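PDB 3D9W: putative acetyltransferase from Nocardia farcinica, which probably transfers acetyl groups from acetyl-CoA to arylamine substrates. Local coordinates for residues Asp71-Ser76 against Tyr83-Leu88; Ala48-Asn53 against Leu224-Ser229; Tyr9-Ala14 against Ala92-Gly97. All blocks are in the same frame, centred on the assembly; numbering follows the deposited sequence.

Contact 1. Residues Asp71-Ser76 against Tyr83-Leu88; sequences DKLVHS and YENAGL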
loop_
_atom_site.group_PDB
_atom_site.type_symbol
_atom_site.label_atom_id
_atom_site.label_comp_id
_atom_site.label_asym_id
_atom_site.label_seq_id
_atom_site.Cartn_x
_atom_site.Cartn_y
_atom_site.Cartn_z
ATOM N N ASP A 71 -5.484 10.927 -11.759
ATOM C CA ASP A 71 -6.216 12.143 -11.407
ATOM C C ASP A 71 -6.467 12.223 -9.899
ATOM O O ASP A 71 -6.623 13.312 -9.339
ATOM C CB ASP A 71 -7.562 12.226 -12.161
ATOM C CG ASP A 71 -7.393 12.529 -13.663
ATOM O OD1 ASP A 71 -6.560 13.398 -14.027
ATOM O OD2 ASP A 71 -8.110 11.913 -14.483
ATOM N N LYS A 72 -6.484 11.059 -9.255
ATOM C CA LYS A 72 -6.729 10.945 -7.823
ATOM C C LYS A 72 -5.450 11.023 -6.978
ATOM O O LYS A 72 -5.345 11.846 -6.063
ATOM C CB LYS A 72 -7.442 9.622 -7.557
ATOM C CG LYS A 72 -7.891 9.399 -6.132
ATOM C CD LYS A 72 -8.560 8.041 -6.019
ATOM C CE LYS A 72 -9.202 7.803 -4.671
ATOM N NZ LYS A 72 -9.901 6.494 -4.680
ATOM N N LEU A 73 -4.476 10.174 -7.304
ATOM C CA LEU A 73 -3.221 10.111 -6.556
ATOM C C LEU A 73 -2.110 11.070 -6.956
ATOM O O LEU A 73 -1.227 11.356 -6.146
ATOM C CB LEU A 73 -2.677 8.684 -6.598
ATOM C CG LEU A 73 -3.682 7.592 -6.243
ATOM C CD1 LEU A 73 -2.945 6.290 -6.049
ATOM C CD2 LEU A 73 -4.431 7.967 -4.985
ATOM N N VAL A 74 -2.139 11.563 -8.192
ATOM C CA VAL A 74 -1.102 12.481 -8.660
ATOM C C VAL A 74 -1.596 13.913 -8.828
ATOM O O VAL A 74 -0.825 14.855 -8.656
ATOM C CB VAL A 74 -0.484 12.007 -10.016
ATOM C CG1 VAL A 74 0.515 13.040 -10.531
ATOM C CG2 VAL A 74 0.207 10.660 -9.839
ATOM N N HIS A 75 -2.872 14.090 -9.151
ATOM C CA HIS A 75 -3.398 15.439 -9.357
ATOM C C HIS A 75 -4.422 15.917 -8.347
ATOM O O HIS A 75 -5.078 16.930 -8.573
ATOM C CB HIS A 75 -4.005 15.550 -10.751
ATOM C CG HIS A 75 -3.062 15.171 -11.836
ATOM N ND1 HIS A 75 -1.880 15.844 -12.055
ATOM C CD2 HIS A 75 -3.093 14.158 -12.731
ATOM C CE1 HIS A 75 -1.221 15.258 -13.040
ATOM N NE2 HIS A 75 -1.936 14.232 -13.467
ATOM N N SER A 76 -4.576 15.193 -7.248
ATOM C CA SER A 76 -5.530 15.588 -6.223
ATOM C C SER A 76 -4.974 15.246 -4.867
ATOM O O SER A 76 -4.000 14.501 -4.752
ATOM C CB SER A 76 -6.870 14.870 -6.405
ATOM O OG SER A 76 -7.510 15.274 -7.603
ATOM N N TYR A 83 -4.225 -1.892 -3.967
ATOM C CA TYR A 83 -4.360 -2.002 -5.418
ATOM C C TYR A 83 -4.125 -0.685 -6.160
ATOM O O TYR A 83 -3.400 -0.638 -7.148
ATOM C CB TYR A 83 -5.741 -2.556 -5.773
ATOM C CG TYR A 83 -5.975 -3.993 -5.339
ATOM C CD1 TYR A 83 -5.302 -5.045 -5.955
ATOM C CD2 TYR A 83 -6.871 -4.298 -4.314
ATOM C CE1 TYR A 83 -5.512 -6.365 -5.564
ATOM C CE2 TYR A 83 -7.090 -5.613 -3.913
ATOM C CZ TYR A 83 -6.405 -6.640 -4.546
ATOM O OH TYR A 83 -6.615 -7.942 -4.171
ATOM N N GLU A 84 -4.750 0.380 -5.687
ATOM C CA GLU A 84 -4.594 1.678 -6.319
ATOM C C GLU A 84 -3.123 2.064 -6.319
ATOM O O GLU A 84 -2.566 2.464 -7.338
ATOM C CB GLU A 84 -5.413 2.724 -5.559
ATOM C CG GLU A 84 -6.915 2.497 -5.606
ATOM C CD GLU A 84 -7.669 3.337 -4.589
ATOM O OE1 GLU A 84 -7.573 3.038 -3.384
ATOM O OE2 GLU A 84 -8.358 4.298 -4.991
ATOM N N ASN A 85 -2.495 1.929 -5.159
ATOM C CA ASN A 85 -1.090 2.264 -5.004
ATOM C C ASN A 85 -0.158 1.392 -5.833
ATOM O O ASN A 85 0.708 1.903 -6.538
ATOM C CB ASN A 85 -0.693 2.175 -3.534
ATOM C CG ASN A 85 -0.677 3.521 -2.858
ATOM O OD1 ASN A 85 0.026 4.426 -3.285
ATOM N ND2 ASN A 85 -1.446 3.661 -1.797
ATOM N N ALA A 86 -0.329 0.079 -5.753
ATOM C CA ALA A 86 0.532 -0.827 -6.498
ATOM C C ALA A 86 0.363 -0.668 -8.005
ATOM O O ALA A 86 1.338 -0.736 -8.757
ATOM C CB ALA A 86 0.257 -2.271 -6.080
ATOM N N GLY A 87 -0.876 -0.449 -8.435
ATOM C CA GLY A 87 -1.160 -0.293 -9.852
ATOM C C GLY A 87 -0.424 0.868 -10.484
ATOM O O GLY A 87 0.059 0.791 -11.620
ATOM N N LEU A 88 -0.340 1.956 -9.734
ATOM C CA LEU A 88 0.340 3.147 -10.211
ATOM C C LEU A 88 1.843 2.919 -10.171
ATOM O O LEU A 88 2.557 3.236 -11.127
ATOM C CB LEU A 88 -0.029 4.343 -9.336
ATOM C CG LEU A 88 0.450 5.710 -9.804
ATOM C CD1 LEU A 88 -0.147 6.002 -11.167
ATOM C CD2 LEU A 88 0.046 6.771 -8.786
#
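In the N-terminal helical domain of the arylamine N-acetyltransferase fold, the end of helix 66-73 packs against the first turns of helix 82-95 with a salt bridge beside an aliphatic patch. Lys72 runs fully extended, CG anti to the backbone N (chi1 -174°), and brings NZ within 2.7 Å of Glu84 OE2. The two side chains meet nearly perpendicular, and the ammonium takes the syn lone pair of OE2, on the side of the other oxygen. That other oxygen, OE1, accepts from the backbone N of Tyr81, so both carboxylate oxygens have a partner. Next to it, the side chains of Leu73 and Leu88 run antiparallel alongside each other. Leu88, its CG anti to the backbone N (chi1 -172°), pushes CD2 against Leu73 CB at 4.0 Å. Leu88 CD2 also meets Val74 CG2 at 4.0 Å. The tip of Leu73 lies against the helix backbone, with CD1 4.1 Å from Glu84 O. Leu66 and Gln70 of helix 66-73 and Tyr21 of helix 18-25 also touch Leu88. With a lysine on one oxygen and a backbone N-H on the other, buried Glu84 is probably ionised.

Contact 2. Residues Ala48-Asn53 against Leu224-Ser229; sequences AIPFEN and LQRFHS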
loop_
_atom_site.group_PDB
_atom_site.type_symbol
_atom_site.label_atom_id
_atom_site.label_comp_id
_atom_site.label_asym_id
_atom_site.label_seq_id
_atom_site.Cartn_x
_atom_site.Cartn_y
_atom_site.Cartn_z
ATOM N N ALA A 48 5.031 9.714 0.434
ATOM C CA ALA A 48 4.350 10.822 -0.209
ATOM C C ALA A 48 2.847 10.599 -0.368
ATOM O O ALA A 48 2.048 11.481 -0.040
ATOM C CB ALA A 48 4.977 11.094 -1.569
ATOM N N ILE A 49 2.464 9.420 -0.858
ATOM C CA ILE A 49 1.055 9.110 -1.108
ATOM C C ILE A 49 0.249 8.675 0.115
ATOM O O ILE A 49 0.669 7.780 0.842
ATOM C CB ILE A 49 0.929 7.992 -2.171
ATOM C CG1 ILE A 49 1.811 8.317 -3.380
ATOM C CG2 ILE A 49 -0.524 7.835 -2.597
ATOM C CD1 ILE A 49 1.485 9.632 -4.038
ATOM N N PRO A 50 -0.914 9.311 0.362
ATOM C CA PRO A 50 -1.753 8.946 1.508
ATOM C C PRO A 50 -2.461 7.597 1.291
ATOM O O PRO A 50 -2.574 7.110 0.168
ATOM C CB PRO A 50 -2.757 10.103 1.584
ATOM C CG PRO A 50 -2.032 11.238 1.008
ATOM C CD PRO A 50 -1.347 10.607 -0.182
ATOM N N PHE A 51 -2.932 6.996 2.372
ATOM C CA PHE A 51 -3.650 5.736 2.280
ATOM C C PHE A 51 -5.097 5.976 2.713
ATOM O O PHE A 51 -5.346 6.591 3.745
ATOM C CB PHE A 51 -2.999 4.696 3.177
ATOM C CG PHE A 51 -3.692 3.377 3.168
ATOM C CD1 PHE A 51 -4.879 3.191 3.875
ATOM C CD2 PHE A 51 -3.159 2.310 2.462
ATOM C CE1 PHE A 51 -5.520 1.961 3.881
ATOM C CE2 PHE A 51 -3.790 1.075 2.460
ATOM C CZ PHE A 51 -4.975 0.899 3.173
ATOM N N GLU A 52 -6.055 5.493 1.929
ATOM C CA GLU A 52 -7.450 5.712 2.276
ATOM C C GLU A 52 -8.414 4.809 1.533
ATOM O O GLU A 52 -8.112 4.326 0.445
ATOM C CB GLU A 52 -7.824 7.155 1.983
ATOM C CG GLU A 52 -7.482 7.543 0.576
ATOM C CD GLU A 52 -8.526 8.413 -0.034
ATOM O OE1 GLU A 52 -9.690 7.975 -0.053
ATOM O OE2 GLU A 52 -8.191 9.524 -0.494
ATOM N N ASN A 53 -9.585 4.616 2.134
ATOM C CA ASN A 53 -10.645 3.787 1.574
ATOM C C ASN A 53 -11.903 4.633 1.486
ATOM O O ASN A 53 -13.013 4.106 1.438
ATOM C CB ASN A 53 -10.905 2.577 2.484
ATOM C CG ASN A 53 -11.380 2.980 3.880
ATOM O OD1 ASN A 53 -10.997 4.036 4.392
ATOM N ND2 ASN A 53 -12.197 2.134 4.508
ATOM N N LEU A 224 -7.565 5.422 7.371
ATOM C CA LEU A 224 -6.508 6.196 6.736
ATOM C C LEU A 224 -5.132 6.008 7.367
ATOM O O LEU A 224 -4.987 5.899 8.589
ATOM C CB LEU A 224 -6.862 7.683 6.791
ATOM C CG LEU A 224 -8.313 8.072 6.511
ATOM C CD1 LEU A 224 -8.496 9.567 6.697
ATOM C CD2 LEU A 224 -8.681 7.651 5.103
ATOM N N GLN A 225 -4.117 5.966 6.522
ATOM C CA GLN A 225 -2.765 5.851 7.011
ATOM C C GLN A 225 -1.953 6.883 6.253
ATOM O O GLN A 225 -2.286 7.239 5.124
ATOM C CB GLN A 225 -2.190 4.467 6.745
ATOM C CG GLN A 225 -2.956 3.336 7.352
ATOM C CD GLN A 225 -2.292 2.014 7.078
ATOM O OE1 GLN A 225 -1.254 1.693 7.660
ATOM N NE2 GLN A 225 -2.876 1.240 6.170
ATOM N N ARG A 226 -0.915 7.394 6.897
ATOM C CA ARG A 226 -0.019 8.353 6.277
ATOM C C ARG A 226 1.318 7.859 6.780
ATOM O O ARG A 226 1.494 7.650 7.981
ATOM C CB ARG A 226 -0.292 9.774 6.771
ATOM C CG ARG A 226 0.533 10.823 6.056
ATOM C CD ARG A 226 0.212 10.840 4.579
ATOM N NE ARG A 226 0.882 11.945 3.905
ATOM C CZ ARG A 226 2.106 11.889 3.394
ATOM N NH1 ARG A 226 2.812 10.771 3.464
ATOM N NH2 ARG A 226 2.635 12.963 2.831
ATOM N N PHE A 227 2.259 7.641 5.874
ATOM C CA PHE A 227 3.542 7.117 6.306
ATOM C C PHE A 227 4.732 8.044 6.104
ATOM O O PHE A 227 4.961 8.566 5.011
ATOM C CB PHE A 227 3.802 5.778 5.622
ATOM C CG PHE A 227 4.982 5.052 6.162
ATOM C CD1 PHE A 227 5.035 4.705 7.503
ATOM C CD2 PHE A 227 6.060 4.735 5.337
ATOM C CE1 PHE A 227 6.144 4.057 8.021
ATOM C CE2 PHE A 227 7.176 4.086 5.846
ATOM C CZ PHE A 227 7.218 3.748 7.194
ATOM N N HIS A 228 5.479 8.244 7.182
ATOM C CA HIS A 228 6.663 9.087 7.157
ATOM C C HIS A 228 7.880 8.222 7.501
ATOM O O HIS A 228 7.729 7.102 7.998
ATOM C CB HIS A 228 6.502 10.245 8.149
ATOM C CG HIS A 228 5.372 11.176 7.811
ATOM N ND1 HIS A 228 5.346 11.930 6.657
ATOM C CD2 HIS A 228 4.226 11.467 8.474
ATOM C CE1 HIS A 228 4.236 12.646 6.625
ATOM N NE2 HIS A 228 3.539 12.385 7.716
ATOM N N SER A 229 9.081 8.725 7.228
ATOM C CA SER A 229 10.277 7.940 7.496
ATOM C C SER A 229 10.453 7.698 8.984
ATOM O O SER A 229 10.984 6.673 9.385
ATOM C CB SER A 229 11.520 8.638 6.943
ATOM O OG SER A 229 12.033 9.558 7.885
HETATM O O HOH W 1 2.170 8.235 3.057
#
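Phe51 and Gln225 run alongside each other in the same direction. Gln225, extended beyond CG, sets NE2 over the ring centre, 3.6 Å from Phe51 CE1, its amide steeply tilted at 66° to the ring. The amide is held at both ends, OE1 by His232 NE2 and NE2 by the carbonyl of Phe139. One residue along, Arg226 bends at chi2 (62°) and lays its guanidinium flat between two neighbours: Ala48 O over one face, 3.3 Å from Arg226 NH2, and His228 CE1 over the other. Its charge is met by Asp268 at NE, and NH1 donates to Thr47 O. The backbones of Phe51 and Gln225 form a single antiparallel bridge, a hydrogen-bonded pair, that sets the loop after helix 35-48 along edge strand 223-227 of the four-stranded sheet. Phe51 N gives to Gln225 O at 2.8 Å, in the carbonyl plane; Gln225 N returns to Phe51 O at 3.1 Å, from above the plane of the Phe51 carbonyl. Beyond the bridge a water donates to Ile49 O (2.7 Å) and accepts from Phe227 N (2.9 Å). At the other end, Leu224 turns CD2 onto CB of Glu52, whose carboxylate leads away to a salt bridge with Arg78.

Contact 3. Residues Tyr9-Ala14 against Ala92-Gly97; sequences YHWNGA and ALERLG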
loop_
_atom_site.group_PDB
_atom_site.type_symbol
_atom_site.label_atom_id
_atom_site.label_comp_id
_atom_site.label_asym_id
_atom_site.label_seq_id
_atom_site.Cartn_x
_atom_site.Cartn_y
_atom_site.Cartn_z
ATOM N N TYR A 9 -0.409 -8.925 -19.734
ATOM C CA TYR A 9 0.551 -9.415 -18.763
ATOM C C TYR A 9 1.489 -8.347 -18.235
ATOM O O TYR A 9 2.453 -8.660 -17.531
ATOM C CB TYR A 9 1.371 -10.552 -19.370
ATOM C CG TYR A 9 0.541 -11.726 -19.810
ATOM C CD1 TYR A 9 -0.147 -11.706 -21.022
ATOM C CD2 TYR A 9 0.416 -12.846 -18.999
ATOM C CE1 TYR A 9 -0.944 -12.782 -21.415
ATOM C CE2 TYR A 9 -0.376 -13.925 -19.378
ATOM C CZ TYR A 9 -1.054 -13.887 -20.583
ATOM O OH TYR A 9 -1.861 -14.945 -20.930
ATOM N N HIS A 10 1.206 -7.092 -18.558
ATOM C CA HIS A 10 2.066 -6.001 -18.116
ATOM C C HIS A 10 1.318 -4.926 -17.338
ATOM O O HIS A 10 0.198 -5.160 -16.885
ATOM C CB HIS A 10 2.791 -5.445 -19.334
ATOM C CG HIS A 10 3.460 -6.508 -20.145
ATOM N ND1 HIS A 10 4.772 -6.882 -19.950
ATOM C CD2 HIS A 10 2.970 -7.338 -21.099
ATOM C CE1 HIS A 10 5.061 -7.898 -20.747
ATOM N NE2 HIS A 10 3.984 -8.193 -21.454
ATOM N N TRP A 11 1.899 -3.743 -17.184
ATOM C CA TRP A 11 1.216 -2.750 -16.370
ATOM C C TRP A 11 0.859 -1.403 -16.971
ATOM O O TRP A 11 0.863 -0.393 -16.268
ATOM C CB TRP A 11 2.023 -2.565 -15.093
ATOM C CG TRP A 11 2.325 -3.891 -14.502
ATOM C CD1 TRP A 11 3.356 -4.729 -14.835
ATOM C CD2 TRP A 11 1.504 -4.615 -13.585
ATOM N NE1 TRP A 11 3.220 -5.933 -14.188
ATOM C CE2 TRP A 11 2.089 -5.889 -13.413
ATOM C CE3 TRP A 11 0.326 -4.316 -12.889
ATOM C CZ2 TRP A 11 1.532 -6.857 -12.574
ATOM C CZ3 TRP A 11 -0.225 -5.281 -12.053
ATOM C CH2 TRP A 11 0.374 -6.532 -11.905
ATOM N N ASN A 12 0.532 -1.403 -18.263
ATOM C CA ASN A 12 0.163 -0.188 -18.983
ATOM C C ASN A 12 1.017 1.020 -18.622
ATOM O O ASN A 12 0.477 2.076 -18.297
ATOM C CB ASN A 12 -1.315 0.159 -18.745
ATOM C CG ASN A 12 -2.259 -0.968 -19.161
ATOM O OD1 ASN A 12 -2.019 -1.663 -20.169
ATOM N ND2 ASN A 12 -3.346 -1.148 -18.396
ATOM N N GLY A 13 2.337 0.872 -18.679
ATOM C CA GLY A 13 3.217 1.980 -18.354
ATOM C C GLY A 13 3.060 3.156 -19.306
ATOM O O GLY A 13 3.245 4.318 -18.925
ATOM N N ALA A 14 2.713 2.865 -20.555
ATOM C CA ALA A 14 2.537 3.915 -21.547
ATOM C C ALA A 14 1.579 4.994 -21.056
ATOM O O ALA A 14 1.928 6.172 -21.018
ATOM C CB ALA A 14 2.025 3.320 -22.844
ATOM N N ALA A 92 4.914 2.961 -13.317
ATOM C CA ALA A 92 6.158 3.713 -13.271
ATOM C C ALA A 92 7.361 2.787 -13.395
ATOM O O ALA A 92 8.264 3.028 -14.194
ATOM C CB ALA A 92 6.242 4.492 -11.984
ATOM N N LEU A 93 7.367 1.726 -12.595
ATOM C CA LEU A 93 8.453 0.752 -12.611
ATOM C C LEU A 93 8.704 0.274 -14.026
ATOM O O LEU A 93 9.828 0.318 -14.514
ATOM C CB LEU A 93 8.112 -0.447 -11.728
ATOM C CG LEU A 93 8.073 -0.178 -10.232
ATOM C CD1 LEU A 93 7.699 -1.449 -9.500
ATOM C CD2 LEU A 93 9.426 0.320 -9.780
ATOM N N GLU A 94 7.647 -0.183 -14.682
ATOM C CA GLU A 94 7.748 -0.672 -16.049
ATOM C C GLU A 94 8.380 0.408 -16.926
ATOM O O GLU A 94 9.400 0.189 -17.588
ATOM C CB GLU A 94 6.357 -1.019 -16.570
ATOM C CG GLU A 94 6.363 -1.787 -17.856
ATOM C CD GLU A 94 4.982 -2.267 -18.223
ATOM O OE1 GLU A 94 4.137 -1.423 -18.586
ATOM O OE2 GLU A 94 4.734 -3.491 -18.135
ATOM N N ARG A 95 7.763 1.583 -16.910
ATOM C CA ARG A 95 8.250 2.709 -17.682
ATOM C C ARG A 95 9.757 2.904 -17.585
ATOM O O ARG A 95 10.420 3.112 -18.597
ATOM C CB ARG A 95 7.529 3.981 -17.245
ATOM C CG ARG A 95 6.145 4.080 -17.832
ATOM C CD ARG A 95 6.230 4.094 -19.351
ATOM N NE ARG A 95 6.898 5.306 -19.821
ATOM C CZ ARG A 95 6.323 6.504 -19.883
ATOM N NH1 ARG A 95 5.057 6.664 -19.514
ATOM N NH2 ARG A 95 7.023 7.548 -20.297
ATOM N N LEU A 96 10.295 2.827 -16.370
ATOM C CA LEU A 96 11.721 3.019 -16.158
ATOM C C LEU A 96 12.573 1.825 -16.580
ATOM O O LEU A 96 13.787 1.826 -16.381
ATOM C CB LEU A 96 11.975 3.362 -14.698
ATOM C CG LEU A 96 11.129 4.548 -14.222
ATOM C CD1 LEU A 96 11.372 4.812 -12.746
ATOM C CD2 LEU A 96 11.466 5.771 -15.038
ATOM N N GLY A 97 11.942 0.813 -17.171
ATOM C CA GLY A 97 12.685 -0.352 -17.626
ATOM C C GLY A 97 12.945 -1.414 -16.574
ATOM O O GLY A 97 13.904 -2.177 -16.669
#
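Glu94, Gly13 and Arg95 carry this contact, in which the last turn of helix 82-95, finished by a Schellman motif at Gly97, holds the N-terminal loop that leads into helix 18-25. Glu94 has the largest share. Its CG is anti to the backbone N (chi1 -168°) and the chain stays extended, so the carboxylate reaches straight out from the helix to the loop backbone. There each oxygen takes one N-H. Glu94 OE2 accepts from Trp11 N at 3.0 Å, a nearly straight bond whose donor stands above the carboxylate plane, while Glu94 OE1 accepts from Gly13 N at 2.9 Å, nearly along its C-O axis. Asn12 between the two donors has a left-handed backbone (phi 41°), consistent with the turn that brings both N-H groups to one carboxylate. CB of His10 also rests against OE2, and the edge of the Trp11 indole is turned to the same oxygen, Trp11 CD1 lying 3.8 Å from Glu94 OE2. These N-H groups would favour the ionised form of Glu94. Gly13, with no side chain, brings its backbone close to the helix, its CA 5.1 Å from the CA of Arg95. Trp11 also packs on Val100 of strand 99-107 and its ring meets that of Phe203, tying the loop to the sheet as well. Arg95 leaves the helix beside Glu94 and folds back, bent at chi2 and chi3, so that its CG and CD lie close against Gly13 O. NH1 also gives a weak bond to Leu16 O. Arg95 NH1 donates to Gly13 O at 3.0 Å, almost straight, the oxygen in the guanidinium plane but NH1 above the plane of the carbonyl.

Contacts 1 and 3 sit on one rod, helix 82-95, near its start and at its end, their centres about 14 Å apart. Contact 2 lies beside the start, its centre about 12 Å from that of contact 1, and the two touch: Asn85 OD1, bonded to His45, packs 3.5 Å from Ile49 CG2. Contacts 2 and 3 stay separate, with nearest atoms about 10 Å apart. Phe203 links contacts 1 and 3, its ring meeting Tyr83 of contact 1 edge-to-face and also the ring of Trp11 of contact 3. In this family the catalytic cysteine stands at the N-terminal end of the corresponding helix, so contacts 1 and 2 probably border the active site, whereas contact 3 is farther along.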